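Local coordinates for beta-lactamase Mb2281c (Mycobacterium bovis, PDB 3I7J), which probably acts as a serine hydrolase of the class C-like beta-lactamase and penicillin-binding-protein family, although its natural substrate is not established, at residues A[48-53]-A[122-127]; A[104-109]-A[142-146]; A[189-195]-A[210-214]; A[204-209]-A[219-225]. All blocks are in the same frame, centred on the assembly; numbering follows the deposited sequence.

Contact 1 of 4, residues A[48-53]-A[122-127]; sequences RAAQVA and YLTEAV
Both segments are alpha-helical, 48-53 within helix 42-56 and 122-127 within helix 119-131, and their axes approach to 9.1 Å at a signed crossing angle of +70°. This is a helix-helix crossing in the helical part of the beta-lactamase-like fold. The closest alpha carbons are those of Ala49 and Leu123, 5.5 Å apart; 122-127 opens into a wider pi-type turn at 124-127. Ala49 suits the crossing because its small side chain lets the helices approach: its CB lies 4.0 Å from both Leu123 CD1 and Val127 CG2. Val52 (chi1 t) points toward the partner helix, its CG1 3.9 Å from Ala126 CB. Arg48 turns its guanidinium away, where NH2 donates to Gln51 OE1 (2.9 Å) and NE forms a salt bridge with Asp162. Tyr122 (chi1 t) reaches along the first helix; its hydroxyl is hydrogen-bonded to Glu56, and its ring edge meets the backbone of the crossing helix, with CE2 3.4 Å from Ala49 O.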
loop_
_atom_site.group_PDB
_atom_site.type_symbol
_atom_site.label_atom_id
_atom_site.label_comp_id
_atom_site.label_asym_id
_atom_site.label_seq_id
_atom_site.Cartn_x
_atom_site.Cartn_y
_atom_site.Cartn_z
ATOM N N ARG A 48 -0.082 1.436 -7.865
ATOM C CA ARG A 48 0.999 1.260 -8.823
ATOM C C ARG A 48 0.427 1.119 -10.227
ATOM O O ARG A 48 1.034 1.565 -11.209
ATOM C CB ARG A 48 1.840 0.034 -8.477
ATOM C CG ARG A 48 3.158 -0.026 -9.231
ATOM C CD ARG A 48 4.008 1.183 -8.904
ATOM N NE ARG A 48 5.415 0.840 -8.740
ATOM C CZ ARG A 48 6.295 1.631 -8.143
ATOM N NH1 ARG A 48 7.559 1.255 -8.036
ATOM N NH2 ARG A 48 5.900 2.800 -7.647
ATOM N N ALA A 49 -0.743 0.496 -10.320
ATOM C CA ALA A 49 -1.409 0.321 -11.605
ATOM C C ALA A 49 -1.839 1.696 -12.130
ATOM O O ALA A 49 -1.717 1.980 -13.326
ATOM C CB ALA A 49 -2.621 -0.590 -11.447
ATOM N N ALA A 50 -2.332 2.552 -11.231
ATOM C CA ALA A 50 -2.754 3.903 -11.616
ATOM C C ALA A 50 -1.543 4.755 -12.023
ATOM O O ALA A 50 -1.655 5.650 -12.859
ATOM C CB ALA A 50 -3.503 4.579 -10.470
ATOM N N GLN A 51 -0.396 4.470 -11.411
ATOM C CA GLN A 51 0.833 5.177 -11.718
ATOM C C GLN A 51 1.303 4.780 -13.118
ATOM O O GLN A 51 1.756 5.623 -13.892
ATOM C CB GLN A 51 1.909 4.839 -10.692
ATOM C CG GLN A 51 1.728 5.542 -9.351
ATOM C CD GLN A 51 2.495 4.852 -8.240
ATOM O OE1 GLN A 51 3.566 4.296 -8.473
ATOM N NE2 GLN A 51 1.956 4.887 -7.027
ATOM N N VAL A 52 1.189 3.498 -13.442
ATOM C CA VAL A 52 1.581 3.025 -14.759
ATOM C C VAL A 52 0.663 3.672 -15.802
ATOM O O VAL A 52 1.119 4.073 -16.870
ATOM C CB VAL A 52 1.470 1.479 -14.873
ATOM C CG1 VAL A 52 1.733 1.042 -16.313
ATOM C CG2 VAL A 52 2.483 0.817 -13.940
ATOM N N ALA A 53 -0.630 3.776 -15.485
ATOM C CA ALA A 53 -1.597 4.378 -16.403
ATOM C C ALA A 53 -1.251 5.838 -16.720
ATOM O O ALA A 53 -1.412 6.291 -17.859
ATOM C CB ALA A 53 -3.002 4.287 -15.830
ATOM N N TYR A 122 -6.434 -4.922 -16.125
ATOM C CA TYR A 122 -5.454 -3.863 -16.309
ATOM C C TYR A 122 -4.358 -3.994 -15.255
ATOM O O TYR A 122 -3.172 -3.819 -15.548
ATOM C CB TYR A 122 -6.102 -2.481 -16.190
ATOM C CG TYR A 122 -5.121 -1.365 -16.475
ATOM C CD1 TYR A 122 -4.894 -0.931 -17.782
ATOM C CD2 TYR A 122 -4.345 -0.810 -15.450
ATOM C CE1 TYR A 122 -3.919 0.015 -18.066
ATOM C CE2 TYR A 122 -3.365 0.140 -15.724
ATOM C CZ TYR A 122 -3.157 0.542 -17.035
ATOM O OH TYR A 122 -2.172 1.449 -17.327
ATOM N N LEU A 123 -4.760 -4.291 -14.020
ATOM C CA LEU A 123 -3.803 -4.458 -12.923
ATOM C C LEU A 123 -2.796 -5.553 -13.258
ATOM O O LEU A 123 -1.589 -5.382 -13.083
ATOM C CB LEU A 123 -4.541 -4.828 -11.627
ATOM C CG LEU A 123 -3.670 -5.351 -10.473
ATOM C CD1 LEU A 123 -2.600 -4.325 -10.111
ATOM C CD2 LEU A 123 -4.551 -5.645 -9.271
ATOM N N THR A 124 -3.311 -6.678 -13.741
ATOM C CA THR A 124 -2.487 -7.824 -14.101
ATOM C C THR A 124 -1.466 -7.483 -15.181
ATOM O O THR A 124 -0.276 -7.728 -15.014
ATOM C CB THR A 124 -3.368 -8.991 -14.602
ATOM O OG1 THR A 124 -4.305 -9.354 -13.581
ATOM C CG2 THR A 124 -2.519 -10.202 -14.958
ATOM N N GLU A 125 -1.933 -6.902 -16.281
ATOM C CA GLU A 125 -1.059 -6.563 -17.393
ATOM C C GLU A 125 -0.101 -5.414 -17.128
ATOM O O GLU A 125 0.975 -5.349 -17.720
ATOM C CB GLU A 125 -1.891 -6.238 -18.639
ATOM C CG GLU A 125 -2.982 -7.257 -18.945
ATOM C CD GLU A 125 -3.803 -6.897 -20.178
ATOM O OE1 GLU A 125 -3.792 -5.717 -20.586
ATOM O OE2 GLU A 125 -4.470 -7.794 -20.729
ATOM N N ALA A 126 -0.466 -4.499 -16.243
ATOM C CA ALA A 126 0.405 -3.358 -15.982
ATOM C C ALA A 126 1.369 -3.550 -14.820
ATOM O O ALA A 126 2.432 -2.927 -14.778
ATOM C CB ALA A 126 -0.447 -2.112 -15.743
ATOM N N VAL A 127 1.012 -4.425 -13.890
ATOM C CA VAL A 127 1.830 -4.630 -12.705
ATOM C C VAL A 127 2.235 -6.067 -12.401
ATOM O O VAL A 127 3.416 -6.388 -12.354
ATOM C CB VAL A 127 1.087 -4.069 -11.474
ATOM C CG1 VAL A 127 1.886 -4.324 -10.213
ATOM C CG2 VAL A 127 0.831 -2.578 -11.668
#

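Contact 2 of 4, residues A[104-109]-A[142-146]; sequences FTVLAE and PAAAG
Here a loop of the beta-lactamase-like fold, running from strand 137-138 to strand 149-151, lies against helix 101-115. Residues 104-109 are alpha-helical, and 142-143 belong to a 3-10 segment that begins earlier. The register is set by alpha carbons 4.7 Å apart for Thr105 and Pro142 and 5.4 Å for Phe104 and Gly146. Pro142, whose fixed phi of -54° suits the 3-10 turn, lays its ring on the helix, its CB 3.5 Å from Ala108 CB and 3.6 Å from Glu109 CG. Ala143 points its CB away from the helix; the residue is exposed. By Ala144 the backbone has turned to phi/psi -112/14. Ala145 then faces the helix: its CB is 3.5 Å from both Ala108 CB and Phe104 O, and the Ala108-Ala145 approach suits two small side chains. Gly146 passes close to Phe104, and its carbonyl accepts a hydrogen bond from Lys43, the lysine of a probable SxxK catalytic motif, so this part of the loop lies beside the presumed active site. Phe104 (chi1 -98°) packs its ring against Lys43 and meets that of His78 with planes nearly parallel, while its CB remains 4.1 Å from Gly146 CA.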
loop_
_atom_site.group_PDB
_atom_site.type_symbol
_atom_site.label_atom_id
_atom_site.label_comp_id
_atom_site.label_asym_id
_atom_site.label_seq_id
_atom_site.Cartn_x
_atom_site.Cartn_y
_atom_site.Cartn_z
ATOM N N PHE A 104 -10.890 4.836 -4.153
ATOM C CA PHE A 104 -10.125 3.951 -5.021
ATOM C C PHE A 104 -11.006 3.291 -6.072
ATOM O O PHE A 104 -10.517 2.896 -7.129
ATOM C CB PHE A 104 -9.367 2.887 -4.208
ATOM C CG PHE A 104 -7.919 3.237 -3.948
ATOM C CD1 PHE A 104 -7.570 4.500 -3.470
ATOM C CD2 PHE A 104 -6.908 2.307 -4.176
ATOM C CE1 PHE A 104 -6.235 4.838 -3.224
ATOM C CE2 PHE A 104 -5.566 2.630 -3.933
ATOM C CZ PHE A 104 -5.234 3.900 -3.457
ATOM N N THR A 105 -12.302 3.171 -5.802
ATOM C CA THR A 105 -13.181 2.579 -6.803
ATOM C C THR A 105 -13.345 3.582 -7.934
ATOM O O THR A 105 -13.369 3.195 -9.097
ATOM C CB THR A 105 -14.577 2.234 -6.247
ATOM O OG1 THR A 105 -15.194 3.426 -5.763
ATOM C CG2 THR A 105 -14.472 1.230 -5.120
ATOM N N VAL A 106 -13.464 4.868 -7.599
ATOM C CA VAL A 106 -13.601 5.889 -8.638
ATOM C C VAL A 106 -12.307 5.922 -9.452
ATOM O O VAL A 106 -12.327 6.128 -10.672
ATOM C CB VAL A 106 -13.894 7.295 -8.049
ATOM C CG1 VAL A 106 -14.014 8.324 -9.184
ATOM C CG2 VAL A 106 -15.206 7.264 -7.266
ATOM N N LEU A 107 -11.187 5.692 -8.770
ATOM C CA LEU A 107 -9.872 5.667 -9.411
ATOM C C LEU A 107 -9.807 4.511 -10.408
ATOM O O LEU A 107 -9.445 4.700 -11.570
ATOM C CB LEU A 107 -8.775 5.492 -8.361
ATOM C CG LEU A 107 -7.348 5.325 -8.889
ATOM C CD1 LEU A 107 -6.930 6.595 -9.618
ATOM C CD2 LEU A 107 -6.402 5.051 -7.720
ATOM N N ALA A 108 -10.161 3.316 -9.940
ATOM C CA ALA A 108 -10.157 2.135 -10.789
ATOM C C ALA A 108 -11.120 2.328 -11.963
ATOM O O ALA A 108 -10.837 1.898 -13.079
ATOM C CB ALA A 108 -10.560 0.890 -9.973
ATOM N N GLU A 109 -12.259 2.968 -11.707
ATOM C CA GLU A 109 -13.248 3.216 -12.753
ATOM C C GLU A 109 -12.702 4.139 -13.839
ATOM O O GLU A 109 -12.969 3.938 -15.025
ATOM C CB GLU A 109 -14.520 3.833 -12.160
ATOM C CG GLU A 109 -15.353 2.838 -11.380
ATOM C CD GLU A 109 -16.540 3.455 -10.676
ATOM O OE1 GLU A 109 -16.614 4.698 -10.558
ATOM O OE2 GLU A 109 -17.405 2.683 -10.223
ATOM N N PRO A 142 -13.800 -2.545 -10.060
ATOM C CA PRO A 142 -13.453 -1.335 -9.313
ATOM C C PRO A 142 -14.121 -1.208 -7.941
ATOM O O PRO A 142 -13.620 -0.502 -7.070
ATOM C CB PRO A 142 -13.837 -0.206 -10.277
ATOM C CG PRO A 142 -14.850 -0.832 -11.185
ATOM C CD PRO A 142 -14.313 -2.213 -11.399
ATOM N N ALA A 143 -15.237 -1.900 -7.739
ATOM C CA ALA A 143 -15.933 -1.828 -6.458
ATOM C C ALA A 143 -15.058 -2.382 -5.334
ATOM O O ALA A 143 -15.227 -2.022 -4.168
ATOM C CB ALA A 143 -17.250 -2.605 -6.522
ATOM N N ALA A 144 -14.124 -3.257 -5.683
ATOM C CA ALA A 144 -13.249 -3.848 -4.683
ATOM C C ALA A 144 -11.797 -3.393 -4.826
ATOM O O ALA A 144 -10.890 -3.975 -4.221
ATOM C CB ALA A 144 -13.332 -5.368 -4.764
ATOM N N ALA A 145 -11.588 -2.347 -5.617
ATOM C CA ALA A 145 -10.253 -1.802 -5.861
ATOM C C ALA A 145 -9.537 -1.366 -4.593
ATOM O O ALA A 145 -8.318 -1.199 -4.591
ATOM C CB ALA A 145 -10.348 -0.622 -6.813
ATOM N N GLY A 146 -10.286 -1.168 -3.516
ATOM C CA GLY A 146 -9.649 -0.738 -2.294
ATOM C C GLY A 146 -9.342 -1.827 -1.283
ATOM O O GLY A 146 -8.686 -1.546 -0.282
#

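Contact 3 of 4, residues A[189-195]-A[210-214]; sequences LPGYGVQ and KSPHW
Leu189 leads into the turn of a small antiparallel hairpin (187-189 with 193-195), accepting from Tyr192 N through its O (2.6 Å) and donating through its N to Gly193 O (2.9 Å). Tyr192 and Gly193 both face it in a classic beta bulge. Segment 210-214, in the irregular loop between strands 205-206 and 224-228, with a cis peptide before Pro212, packs on this hairpin, alpha carbons lying 6.2 Å apart for Tyr192 and Pro212 and 6.1 Å for Gln195 and Lys210. Leu189 (t, p) supplies an apolar contact, its CD2 4.3 Å from both Lys210 CD and Trp214 CD1. Gly191 turns the chain at phi 94°, where a CB would hit the preceding carbonyl. Tyr192 (chi1 m) packs across Pro212, His213 and Trp214 with the largest covered area here: CD2 lies 3.9 Å from Pro212 CG, CZ 3.7 Å from Trp214 CB, and Trp214 N sits over one ring face. With His213 and Trp214 it forms an oblique aromatic cluster. Gln195 (chi1 m) points its CA-to-CB bond toward the loop and packs against Lys210 and Ser211. Glu205 receives the Lys210 ammonium in a salt bridge and the Trp214 indole NH in a hydrogen bond. One water accepts from Tyr192 OH and donates to His213 O (both 2.8 Å), linking phenol and carbonyl through solvent, while the rest of the contact is mainly nonpolar and aromatic.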
loop_
_atom_site.group_PDB
_atom_site.type_symbol
_atom_site.label_atom_id
_atom_site.label_comp_id
_atom_site.label_asym_id
_atom_site.label_seq_id
_atom_site.Cartn_x
_atom_site.Cartn_y
_atom_site.Cartn_z
ATOM N N LEU A 189 -5.828 7.736 10.930
ATOM C CA LEU A 189 -5.295 6.597 10.212
ATOM C C LEU A 189 -6.065 5.462 10.873
ATOM O O LEU A 189 -5.814 5.131 12.031
ATOM C CB LEU A 189 -3.800 6.438 10.465
ATOM C CG LEU A 189 -3.192 5.115 9.963
ATOM C CD1 LEU A 189 -3.327 5.008 8.446
ATOM C CD2 LEU A 189 -1.719 5.053 10.372
ATOM N N PRO A 190 -7.038 4.875 10.158
ATOM C CA PRO A 190 -7.848 3.778 10.698
ATOM C C PRO A 190 -7.033 2.816 11.556
ATOM O O PRO A 190 -6.044 2.254 11.097
ATOM C CB PRO A 190 -8.399 3.121 9.442
ATOM C CG PRO A 190 -8.586 4.305 8.522
ATOM C CD PRO A 190 -7.323 5.091 8.725
ATOM N N GLY A 191 -7.450 2.638 12.804
ATOM C CA GLY A 191 -6.740 1.742 13.693
ATOM C C GLY A 191 -5.706 2.441 14.551
ATOM O O GLY A 191 -5.267 1.898 15.566
ATOM N N TYR A 192 -5.308 3.646 14.155
ATOM C CA TYR A 192 -4.316 4.387 14.921
ATOM C C TYR A 192 -4.741 5.798 15.309
ATOM O O TYR A 192 -3.931 6.596 15.784
ATOM C CB TYR A 192 -2.988 4.424 14.164
ATOM C CG TYR A 192 -2.332 3.067 14.103
ATOM C CD1 TYR A 192 -2.628 2.171 13.079
ATOM C CD2 TYR A 192 -1.483 2.645 15.122
ATOM C CE1 TYR A 192 -2.101 0.882 13.075
ATOM C CE2 TYR A 192 -0.949 1.362 15.133
ATOM C CZ TYR A 192 -1.264 0.482 14.108
ATOM O OH TYR A 192 -0.759 -0.800 14.130
ATOM N N GLY A 193 -6.021 6.098 15.113
ATOM C CA GLY A 193 -6.546 7.407 15.473
ATOM C C GLY A 193 -5.999 8.599 14.711
ATOM O O GLY A 193 -5.272 8.447 13.724
ATOM N N VAL A 194 -6.367 9.790 15.175
ATOM C CA VAL A 194 -5.932 11.039 14.567
ATOM C C VAL A 194 -4.417 11.128 14.483
ATOM O O VAL A 194 -3.705 10.728 15.408
ATOM C CB VAL A 194 -6.420 12.274 15.373
ATOM C CG1 VAL A 194 -5.975 13.562 14.682
ATOM C CG2 VAL A 194 -7.931 12.246 15.510
ATOM N N GLN A 195 -3.927 11.651 13.362
ATOM C CA GLN A 195 -2.492 11.829 13.147
ATOM C C GLN A 195 -2.280 13.230 12.584
ATOM O O GLN A 195 -3.005 13.665 11.686
ATOM C CB GLN A 195 -1.956 10.769 12.174
ATOM C CG GLN A 195 -2.060 9.338 12.705
ATOM C CD GLN A 195 -1.117 9.059 13.868
ATOM O OE1 GLN A 195 -1.399 8.224 14.730
ATOM N NE2 GLN A 195 0.006 9.743 13.889
ATOM N N LYS A 210 4.259 9.469 12.543
ATOM C CA LYS A 210 2.984 9.100 13.151
ATOM C C LYS A 210 3.203 8.223 14.374
ATOM O O LYS A 210 4.145 7.426 14.433
ATOM C CB LYS A 210 2.110 8.353 12.140
ATOM C CG LYS A 210 1.643 9.209 10.977
ATOM C CD LYS A 210 0.952 8.376 9.906
ATOM C CE LYS A 210 0.811 9.171 8.607
ATOM N NZ LYS A 210 0.126 8.377 7.549
ATOM N N SER A 211 2.315 8.368 15.346
ATOM C CA SER A 211 2.426 7.612 16.579
ATOM C C SER A 211 1.101 7.638 17.316
ATOM O O SER A 211 0.515 8.697 17.502
ATOM C CB SER A 211 3.518 8.226 17.462
ATOM O OG SER A 211 3.643 7.532 18.689
ATOM N N PRO A 212 0.596 6.466 17.721
ATOM C CA PRO A 212 1.217 5.156 17.508
ATOM C C PRO A 212 1.116 4.799 16.026
ATOM O O PRO A 212 0.378 5.449 15.286
ATOM C CB PRO A 212 0.383 4.242 18.395
ATOM C CG PRO A 212 -0.980 4.833 18.264
ATOM C CD PRO A 212 -0.718 6.326 18.371
ATOM N N HIS A 213 1.850 3.776 15.592
ATOM C CA HIS A 213 1.838 3.374 14.181
ATOM C C HIS A 213 2.081 1.874 14.045
ATOM O O HIS A 213 2.454 1.214 15.013
ATOM C CB HIS A 213 2.923 4.139 13.410
ATOM C CG HIS A 213 2.703 4.173 11.926
ATOM N ND1 HIS A 213 1.619 4.801 11.354
ATOM C CD2 HIS A 213 3.423 3.656 10.902
ATOM C CE1 HIS A 213 1.680 4.669 10.040
ATOM N NE2 HIS A 213 2.763 3.979 9.741
ATOM N N TRP A 214 1.872 1.333 12.848
ATOM C CA TRP A 214 2.088 -0.092 12.635
ATOM C C TRP A 214 3.544 -0.418 12.320
ATOM O O TRP A 214 3.970 -1.561 12.494
ATOM C CB TRP A 214 1.167 -0.627 11.529
ATOM C CG TRP A 214 1.135 0.204 10.276
ATOM C CD1 TRP A 214 0.414 1.345 10.060
ATOM C CD2 TRP A 214 1.861 -0.050 9.069
ATOM N NE1 TRP A 214 0.648 1.817 8.785
ATOM C CE2 TRP A 214 1.533 0.981 8.159
ATOM C CE3 TRP A 214 2.763 -1.049 8.669
ATOM C CZ2 TRP A 214 2.071 1.040 6.869
ATOM C CZ3 TRP A 214 3.299 -0.988 7.387
ATOM C CH2 TRP A 214 2.950 0.051 6.504
HETATM O O HOH W 1 1.166 -0.961 16.118
#

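Contact 4 of 4, residues A[204-209]-A[219-225]; sequences FEIRNS and NSTRTFG
This antiparallel pairing places strand 205-206 at the edge of the main six-stranded sheet of the beta-lactamase-like fold, against strand 224-228. Glu205 and Gly225 form the hydrogen-bonded pair, N to O 2.9 Å in each direction, and Ile206 and Phe224 the non-hydrogen-bonded pair. Beyond the strands, Arg207 N donates to Thr223 O and Asn208 N to Thr221 O, both 2.9 Å, beside a type I turn from Ser220 to Thr223. Gly225 (phi 156°) has a backbone in which a CB would strike the preceding carbonyl oxygen. Ile206 (m, t) and Phe224 (chi1 p) share one face, Ile206 CG1 lying 4.2 Å from Phe224 CB. Phe204 (chi1 m) sets its ring nearly parallel to that of Phe224 but slid aside, and packs on helix 42-56. Glu205 (chi1 t) reaches from the opposite face to Lys210 in a salt bridge and accepts a hydrogen bond from Trp214 NE1 through OE1. Arg207, extended with chi1 to chi3 all t, lays a guanidinium face over Asn219 O and hydrogen-bonds through NH2 to Gly216 O. Thr223 (chi1 m) folds back over its own turn, where OG1 donates to Ser220 O at 2.7 Å.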
loop_
_atom_site.group_PDB
_atom_site.type_symbol
_atom_site.label_atom_id
_atom_site.label_comp_id
_atom_site.label_asym_id
_atom_site.label_seq_id
_atom_site.Cartn_x
_atom_site.Cartn_y
_atom_site.Cartn_z
ATOM N N PHE A 204 0.259 5.208 -1.652
ATOM C CA PHE A 204 1.058 4.571 -0.615
ATOM C C PHE A 204 1.003 5.433 0.649
ATOM O O PHE A 204 1.155 6.656 0.572
ATOM C CB PHE A 204 2.528 4.461 -1.045
ATOM C CG PHE A 204 2.745 3.813 -2.395
ATOM C CD1 PHE A 204 1.936 2.764 -2.831
ATOM C CD2 PHE A 204 3.820 4.206 -3.196
ATOM C CE1 PHE A 204 2.197 2.114 -4.037
ATOM C CE2 PHE A 204 4.092 3.564 -4.401
ATOM C CZ PHE A 204 3.278 2.514 -4.822
ATOM N N GLU A 205 0.793 4.823 1.812
ATOM C CA GLU A 205 0.787 5.622 3.030
ATOM C C GLU A 205 2.239 5.966 3.314
ATOM O O GLU A 205 3.140 5.199 2.972
ATOM C CB GLU A 205 0.233 4.841 4.222
ATOM C CG GLU A 205 -0.078 5.735 5.420
ATOM C CD GLU A 205 0.104 5.028 6.762
ATOM O OE1 GLU A 205 -0.221 3.825 6.867
ATOM O OE2 GLU A 205 0.564 5.688 7.716
ATOM N N ILE A 206 2.465 7.128 3.917
ATOM C CA ILE A 206 3.810 7.555 4.294
ATOM C C ILE A 206 3.797 7.690 5.817
ATOM O O ILE A 206 2.925 8.344 6.387
ATOM C CB ILE A 206 4.191 8.903 3.645
ATOM C CG1 ILE A 206 4.392 8.714 2.139
ATOM C CG2 ILE A 206 5.475 9.440 4.254
ATOM C CD1 ILE A 206 4.749 10.020 1.399
ATOM N N ARG A 207 4.763 7.052 6.462
ATOM C CA ARG A 207 4.875 7.038 7.914
ATOM C C ARG A 207 5.093 8.389 8.561
ATOM O O ARG A 207 4.388 8.774 9.504
ATOM C CB ARG A 207 6.024 6.119 8.328
ATOM C CG ARG A 207 6.291 6.053 9.825
ATOM C CD ARG A 207 7.547 5.238 10.087
ATOM N NE ARG A 207 7.820 5.027 11.510
ATOM C CZ ARG A 207 8.263 5.966 12.340
ATOM N NH1 ARG A 207 8.487 7.198 11.904
ATOM N NH2 ARG A 207 8.493 5.667 13.608
ATOM N N ASN A 208 6.086 9.104 8.049
ATOM C CA ASN A 208 6.452 10.397 8.593
ATOM C C ASN A 208 6.833 10.080 10.033
ATOM O O ASN A 208 7.703 9.245 10.268
ATOM C CB ASN A 208 5.267 11.355 8.545
ATOM C CG ASN A 208 5.647 12.759 8.935
ATOM O OD1 ASN A 208 6.455 13.401 8.270
ATOM N ND2 ASN A 208 5.073 13.245 10.026
ATOM N N SER A 209 6.178 10.717 10.996
ATOM C CA SER A 209 6.477 10.447 12.400
ATOM C C SER A 209 5.201 10.150 13.190
ATOM O O SER A 209 5.080 10.527 14.354
ATOM C CB SER A 209 7.230 11.634 13.020
ATOM O OG SER A 209 6.491 12.837 12.875
ATOM N N ASN A 219 11.847 2.837 11.996
ATOM C CA ASN A 219 11.630 3.046 10.570
ATOM C C ASN A 219 11.816 4.540 10.327
ATOM O O ASN A 219 11.470 5.352 11.181
ATOM C CB ASN A 219 10.215 2.603 10.168
ATOM C CG ASN A 219 10.155 1.127 9.779
ATOM O OD1 ASN A 219 10.780 0.708 8.800
ATOM N ND2 ASN A 219 9.415 0.337 10.546
ATOM N N SER A 220 12.383 4.909 9.183
ATOM C CA SER A 220 12.603 6.326 8.888
ATOM C C SER A 220 11.277 6.992 8.545
ATOM O O SER A 220 10.302 6.309 8.217
ATOM C CB SER A 220 13.544 6.489 7.701
ATOM O OG SER A 220 12.887 6.078 6.521
ATOM N N THR A 221 11.248 8.322 8.604
ATOM C CA THR A 221 10.039 9.075 8.284
ATOM C C THR A 221 9.641 8.900 6.816
ATOM O O THR A 221 8.496 9.157 6.447
ATOM C CB THR A 221 10.219 10.602 8.570
ATOM O OG1 THR A 221 11.391 11.080 7.896
ATOM C CG2 THR A 221 10.349 10.868 10.068
ATOM N N ARG A 222 10.574 8.452 5.979
ATOM C CA ARG A 222 10.282 8.247 4.554
ATOM C C ARG A 222 9.669 6.877 4.246
ATOM O O ARG A 222 9.314 6.588 3.102
ATOM C CB ARG A 222 11.554 8.429 3.728
ATOM C CG ARG A 222 12.101 9.846 3.730
ATOM C CD ARG A 222 13.516 9.847 3.186
ATOM N NE ARG A 222 13.594 9.315 1.824
ATOM C CZ ARG A 222 14.705 8.823 1.289
ATOM N NH1 ARG A 222 15.821 8.794 2.010
ATOM N NH2 ARG A 222 14.703 8.369 0.041
ATOM N N THR A 223 9.566 6.038 5.268
ATOM C CA THR A 223 8.983 4.711 5.119
ATOM C C THR A 223 7.567 4.858 4.545
ATOM O O THR A 223 6.822 5.745 4.954
ATOM C CB THR A 223 8.924 3.992 6.488
ATOM O OG1 THR A 223 10.248 3.920 7.039
ATOM C CG2 THR A 223 8.362 2.570 6.336
ATOM N N PHE A 224 7.210 3.997 3.591
ATOM C CA PHE A 224 5.889 4.039 2.961
ATOM C C PHE A 224 5.393 2.611 2.725
ATOM O O PHE A 224 6.186 1.670 2.743
ATOM C CB PHE A 224 5.960 4.812 1.630
ATOM C CG PHE A 224 6.826 4.154 0.583
ATOM C CD1 PHE A 224 6.300 3.185 -0.272
ATOM C CD2 PHE A 224 8.174 4.494 0.464
ATOM C CE1 PHE A 224 7.104 2.567 -1.232
ATOM C CE2 PHE A 224 8.991 3.883 -0.492
ATOM C CZ PHE A 224 8.453 2.919 -1.342
ATOM N N GLY A 225 4.089 2.459 2.504
ATOM C CA GLY A 225 3.517 1.145 2.281
ATOM C C GLY A 225 2.042 1.123 2.639
ATOM O O GLY A 225 1.304 2.041 2.282
#

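How the contacts relate
From the N terminus, helix 42-56 enters contact 1, and helix 101-115 follows with contact 2 before 122-127 closes contact 1; 142-146 then closes contact 2, so the two loops cross. They touch where Ala50 packs on Leu107, uniting three helices and a loop. Contacts 3 and 4 lie later and cross likewise: 189-195 opens, 204-209 follows, 210-214 closes contact 3 and 219-225 closes contact 4. Their shared joint is Glu205, salt-bridged to Lys210, which ties the 210-214 loop to the edge of the main sheet. Gln51 and Arg48 of contact 1 pack on Phe204 of contact 4, joining the helical part to the sheet.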